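VESB protease (Vibrio cholerae, PDB 4LK4) probably acts as a secreted serine endopeptidase of the trypsin (S1) family, pairing a protease domain with an Ig-like domain. Local coordinates at residues Leu278-Phe292 and Arg323-Tyr335. The protein carries 1 engineered substitution. Numbering follows the deposited sequence.
Sequences LTYTGNTFSSLPADF and RQYQYDFELIFSY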
# COMPACT_ATOMS: atom_id res chain seq x y z
N LEU A 278 -2.06 -6.33 23.87
CA LEU A 278 -3.21 -6.62 23.02
C LEU A 278 -3.97 -7.80 23.62
O LEU A 278 -3.33 -8.73 24.11
CB LEU A 278 -2.71 -7.03 21.65
CG LEU A 278 -3.20 -6.24 20.45
CD1 LEU A 278 -2.71 -4.80 20.54
CD2 LEU A 278 -2.69 -6.93 19.20
N THR A 279 -5.30 -7.79 23.58
CA THR A 279 -6.08 -8.95 24.06
C THR A 279 -7.01 -9.45 22.96
O THR A 279 -7.85 -8.72 22.47
CB THR A 279 -6.93 -8.61 25.30
OG1 THR A 279 -6.10 -8.11 26.34
CG2 THR A 279 -7.67 -9.86 25.81
N TYR A 280 -6.83 -10.71 22.59
CA TYR A 280 -7.66 -11.35 21.58
C TYR A 280 -9.08 -11.46 22.12
O TYR A 280 -9.31 -12.09 23.13
CB TYR A 280 -7.09 -12.74 21.29
CG TYR A 280 -7.77 -13.55 20.20
CD1 TYR A 280 -8.28 -12.97 19.05
CD2 TYR A 280 -7.81 -14.92 20.31
CE1 TYR A 280 -8.86 -13.75 18.06
CE2 TYR A 280 -8.37 -15.70 19.33
CZ TYR A 280 -8.90 -15.13 18.20
OH TYR A 280 -9.46 -15.98 17.26
N THR A 281 -10.02 -10.84 21.41
CA THR A 281 -11.39 -10.64 21.90
C THR A 281 -12.46 -11.10 20.91
O THR A 281 -13.62 -11.24 21.27
CB THR A 281 -11.64 -9.15 22.14
OG1 THR A 281 -10.49 -8.54 22.72
CG2 THR A 281 -12.80 -8.94 23.05
N GLY A 282 -12.09 -11.28 19.64
CA GLY A 282 -13.04 -11.76 18.64
C GLY A 282 -12.44 -12.22 17.32
O GLY A 282 -11.26 -12.02 17.05
N ASN A 283 -13.27 -12.88 16.53
CA ASN A 283 -12.92 -13.21 15.17
C ASN A 283 -14.17 -13.40 14.34
O ASN A 283 -15.25 -13.33 14.88
CB ASN A 283 -12.07 -14.45 15.13
CG ASN A 283 -12.75 -15.61 15.78
OD1 ASN A 283 -13.76 -16.10 15.28
ND2 ASN A 283 -12.20 -16.07 16.88
N THR A 284 -14.03 -13.60 13.04
CA THR A 284 -15.17 -13.74 12.13
C THR A 284 -15.24 -15.14 11.54
O THR A 284 -15.88 -15.36 10.52
CB THR A 284 -15.07 -12.73 10.98
OG1 THR A 284 -13.75 -12.74 10.42
CG2 THR A 284 -15.38 -11.33 11.49
N PHE A 285 -14.59 -16.10 12.20
CA PHE A 285 -14.56 -17.47 11.70
C PHE A 285 -15.95 -18.06 11.48
O PHE A 285 -16.15 -18.76 10.49
CB PHE A 285 -13.78 -18.38 12.64
CG PHE A 285 -12.31 -18.08 12.69
CD1 PHE A 285 -11.60 -17.80 11.52
CD2 PHE A 285 -11.63 -18.10 13.89
CE1 PHE A 285 -10.24 -17.54 11.56
CE2 PHE A 285 -10.26 -17.85 13.94
CZ PHE A 285 -9.57 -17.57 12.77
N SER A 286 -16.89 -17.78 12.40
CA SER A 286 -18.31 -18.17 12.25
C SER A 286 -18.90 -17.86 10.88
O SER A 286 -19.55 -18.69 10.27
CB SER A 286 -19.17 -17.44 13.28
OG SER A 286 -18.98 -18.00 14.56
N SER A 287 -18.68 -16.63 10.41
CA SER A 287 -19.28 -16.17 9.16
C SER A 287 -18.87 -16.97 7.91
O SER A 287 -19.57 -16.90 6.91
CB SER A 287 -18.96 -14.68 8.94
OG SER A 287 -17.59 -14.51 8.61
N LEU A 288 -17.75 -17.70 7.96
CA LEU A 288 -17.27 -18.43 6.77
C LEU A 288 -17.94 -19.79 6.61
O LEU A 288 -18.45 -20.35 7.59
CB LEU A 288 -15.75 -18.59 6.84
CG LEU A 288 -15.01 -17.26 6.70
CD1 LEU A 288 -13.52 -17.47 6.95
CD2 LEU A 288 -15.26 -16.64 5.33
N PRO A 289 -17.94 -20.35 5.37
CA PRO A 289 -18.67 -21.62 5.14
C PRO A 289 -18.01 -22.87 5.75
O PRO A 289 -17.00 -22.78 6.46
CB PRO A 289 -18.73 -21.75 3.61
CG PRO A 289 -18.08 -20.55 3.03
CD PRO A 289 -17.45 -19.74 4.12
N ALA A 290 -18.62 -24.01 5.44
CA ALA A 290 -18.18 -25.32 5.90
C ALA A 290 -16.86 -25.76 5.28
O ALA A 290 -16.11 -26.49 5.91
CB ALA A 290 -19.24 -26.35 5.61
N ASP A 291 -16.58 -25.32 4.06
CA ASP A 291 -15.27 -25.52 3.44
C ASP A 291 -14.13 -25.05 4.34
O ASP A 291 -13.05 -25.64 4.35
CB ASP A 291 -15.16 -24.70 2.15
CG ASP A 291 -16.13 -25.12 1.08
OD1 ASP A 291 -16.46 -26.31 1.01
OD2 ASP A 291 -16.54 -24.25 0.29
N PHE A 292 -14.35 -23.95 5.05
CA PHE A 292 -13.31 -23.33 5.84
C PHE A 292 -13.35 -23.90 7.24
O PHE A 292 -14.40 -24.24 7.73
CB PHE A 292 -13.51 -21.83 5.85
CG PHE A 292 -12.51 -21.09 6.67
CD1 PHE A 292 -12.73 -20.90 8.03
CD2 PHE A 292 -11.37 -20.57 6.09
CE1 PHE A 292 -11.80 -20.22 8.80
CE2 PHE A 292 -10.44 -19.88 6.85
CZ PHE A 292 -10.66 -19.70 8.21
N ARG A 323 -13.22 -24.61 -8.58
CA ARG A 323 -13.52 -23.18 -8.52
C ARG A 323 -12.43 -22.39 -7.80
O ARG A 323 -11.43 -22.95 -7.35
CB ARG A 323 -14.88 -22.96 -7.83
CG ARG A 323 -15.02 -23.57 -6.44
CD ARG A 323 -16.44 -23.37 -5.91
NE ARG A 323 -16.49 -23.11 -4.46
CZ ARG A 323 -16.07 -21.99 -3.87
NH1 ARG A 323 -15.51 -21.01 -4.57
NH2 ARG A 323 -16.17 -21.85 -2.55
N GLN A 324 -12.62 -21.08 -7.73
CA GLN A 324 -11.74 -20.22 -6.96
C GLN A 324 -12.21 -20.12 -5.53
O GLN A 324 -13.37 -19.81 -5.27
CB GLN A 324 -11.76 -18.83 -7.53
CG GLN A 324 -11.47 -18.78 -9.02
CD GLN A 324 -10.98 -17.41 -9.44
OE1 GLN A 324 -9.98 -16.90 -8.91
NE2 GLN A 324 -11.70 -16.79 -10.37
N TYR A 325 -11.31 -20.37 -4.60
CA TYR A 325 -11.60 -20.20 -3.20
C TYR A 325 -10.90 -18.94 -2.73
O TYR A 325 -9.71 -18.76 -2.97
CB TYR A 325 -11.12 -21.41 -2.38
CG TYR A 325 -11.87 -22.68 -2.67
CD1 TYR A 325 -11.61 -23.43 -3.82
CD2 TYR A 325 -12.83 -23.16 -1.78
CE1 TYR A 325 -12.30 -24.61 -4.07
CE2 TYR A 325 -13.52 -24.34 -2.02
CZ TYR A 325 -13.25 -25.06 -3.17
OH TYR A 325 -13.93 -26.21 -3.41
N GLN A 326 -11.65 -18.06 -2.07
CA GLN A 326 -11.10 -16.88 -1.47
C GLN A 326 -11.83 -16.56 -0.20
O GLN A 326 -12.95 -16.04 -0.24
CB GLN A 326 -11.20 -15.69 -2.42
CG GLN A 326 -10.39 -14.49 -1.94
CD GLN A 326 -10.53 -13.31 -2.87
OE1 GLN A 326 -9.64 -13.05 -3.70
NE2 GLN A 326 -11.64 -12.60 -2.77
N TYR A 327 -11.20 -16.86 0.93
CA TYR A 327 -11.82 -16.62 2.23
C TYR A 327 -11.05 -15.61 3.05
O TYR A 327 -9.86 -15.77 3.29
CB TYR A 327 -11.97 -17.91 3.04
CG TYR A 327 -12.82 -18.96 2.40
CD1 TYR A 327 -14.11 -18.68 1.97
CD2 TYR A 327 -12.35 -20.26 2.25
CE1 TYR A 327 -14.91 -19.67 1.40
CE2 TYR A 327 -13.14 -21.24 1.68
CZ TYR A 327 -14.41 -20.94 1.25
OH TYR A 327 -15.19 -21.93 0.68
N ASP A 328 -11.78 -14.60 3.51
CA ASP A 328 -11.26 -13.55 4.37
C ASP A 328 -11.74 -13.72 5.79
O ASP A 328 -12.93 -13.90 6.03
CB ASP A 328 -11.74 -12.21 3.83
CG ASP A 328 -11.12 -11.89 2.48
OD1 ASP A 328 -10.20 -12.63 2.09
OD2 ASP A 328 -11.53 -10.91 1.81
N PHE A 329 -10.82 -13.64 6.73
CA PHE A 329 -11.18 -13.72 8.13
C PHE A 329 -10.42 -12.65 8.92
O PHE A 329 -9.34 -12.20 8.53
CB PHE A 329 -10.89 -15.11 8.70
CG PHE A 329 -9.47 -15.54 8.51
CD1 PHE A 329 -9.07 -16.13 7.33
CD2 PHE A 329 -8.53 -15.31 9.50
CE1 PHE A 329 -7.76 -16.51 7.14
CE2 PHE A 329 -7.22 -15.69 9.33
CZ PHE A 329 -6.83 -16.29 8.14
N GLU A 330 -10.99 -12.31 10.06
CA GLU A 330 -10.62 -11.15 10.82
C GLU A 330 -10.38 -11.57 12.26
O GLU A 330 -11.22 -12.26 12.87
CB GLU A 330 -11.80 -10.19 10.75
CG GLU A 330 -11.52 -8.77 11.18
CD GLU A 330 -12.39 -7.75 10.44
OE1 GLU A 330 -13.39 -7.27 11.03
OE2 GLU A 330 -12.08 -7.43 9.26
N LEU A 331 -9.24 -11.18 12.81
CA LEU A 331 -9.02 -11.32 14.24
C LEU A 331 -9.11 -9.94 14.85
O LEU A 331 -8.51 -9.01 14.35
CB LEU A 331 -7.67 -11.95 14.56
CG LEU A 331 -7.50 -13.47 14.46
CD1 LEU A 331 -7.56 -13.95 13.02
CD2 LEU A 331 -6.15 -13.84 15.08
N ILE A 332 -9.84 -9.83 15.96
CA ILE A 332 -10.08 -8.57 16.64
C ILE A 332 -9.44 -8.56 18.02
O ILE A 332 -9.57 -9.53 18.79
CB ILE A 332 -11.58 -8.38 16.86
CG1 ILE A 332 -12.37 -8.71 15.59
CG2 ILE A 332 -11.86 -6.96 17.29
CD1 ILE A 332 -13.85 -8.85 15.85
N PHE A 333 -8.78 -7.45 18.34
CA PHE A 333 -8.09 -7.29 19.61
C PHE A 333 -8.50 -6.01 20.26
O PHE A 333 -8.71 -5.03 19.58
CB PHE A 333 -6.59 -7.23 19.43
CG PHE A 333 -6.03 -8.39 18.68
CD1 PHE A 333 -6.00 -8.38 17.30
CD2 PHE A 333 -5.51 -9.48 19.36
CE1 PHE A 333 -5.47 -9.44 16.59
CE2 PHE A 333 -4.97 -10.55 18.66
CZ PHE A 333 -4.95 -10.53 17.27
N SER A 334 -8.63 -6.05 21.59
CA SER A 334 -8.91 -4.89 22.39
C SER A 334 -7.58 -4.39 22.90
O SER A 334 -6.68 -5.20 23.16
CB SER A 334 -9.75 -5.27 23.60
OG SER A 334 -10.88 -5.96 23.19
N TYR A 335 -7.46 -3.08 23.09
CA TYR A 335 -6.30 -2.54 23.76
C TYR A 335 -6.67 -1.21 24.39
O TYR A 335 -7.73 -0.67 24.07
CB TYR A 335 -5.12 -2.42 22.78
CG TYR A 335 -5.19 -1.26 21.79
CD1 TYR A 335 -6.24 -1.16 20.87
CD2 TYR A 335 -4.18 -0.29 21.76
CE1 TYR A 335 -6.30 -0.10 19.96
CE2 TYR A 335 -4.24 0.77 20.86
CZ TYR A 335 -5.29 0.85 19.95
OH TYR A 335 -5.34 1.88 19.04
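Opposite Ile332, strand 278-283 carries two residues, Thr281 and Gly282, where one would be regular: a classic beta bulge in its antiparallel pairing with strand 324-335 in the Ig-like domain. Ile332 O takes both amides, Thr281 N nearly straight at 169° and Gly282 N at a poorer angle. Within the bulge, Thr281 OG1, set beside its own backbone N by a chi1 of -40°, accepts from Ser334 OG at 2.7 Å and donates to Thr279 O, an oxygen that also receives Ser334 N.

On the other side of the sheet, toward the domain interior, Leu278 CD2 lies over one face of the Phe333 ring, 4.0 Å from the Phe333 centroid. Tyr280 leans obliquely on Phe333 and brings CE1 within 3.9 Å of Leu331 CG; its hydroxyl receives Asn283 ND2 and is also hydrogen-bonded to Asp297.

After Asn283, where strand 278-283 ends, the backbone turns off. Asn283 OD1 accepts from Phe285 N in an Asx turn, while Thr284 OG1 takes Glu330 N at 2.8 Å in place of a backbone carbonyl. The loop then lays Phe285 and Leu288 along strand 324-335. Phe285 CE1 comes 3.5 Å from Phe329 CD2, and Phe292, first residue of strand 292-297, turns its edge toward the Tyr327 face, planes at 78°. Leu288 CD1 sits over the centre of the Phe292 ring and also reaches Phe329 CB. Phe268 meets Phe329 edge-to-face, and Val317 packs on Tyr327.

At the far end a long salt bridge joins Asp291 to Arg323, and Asp291 OD2 approaches Tyr327 OH to 2.7 Å.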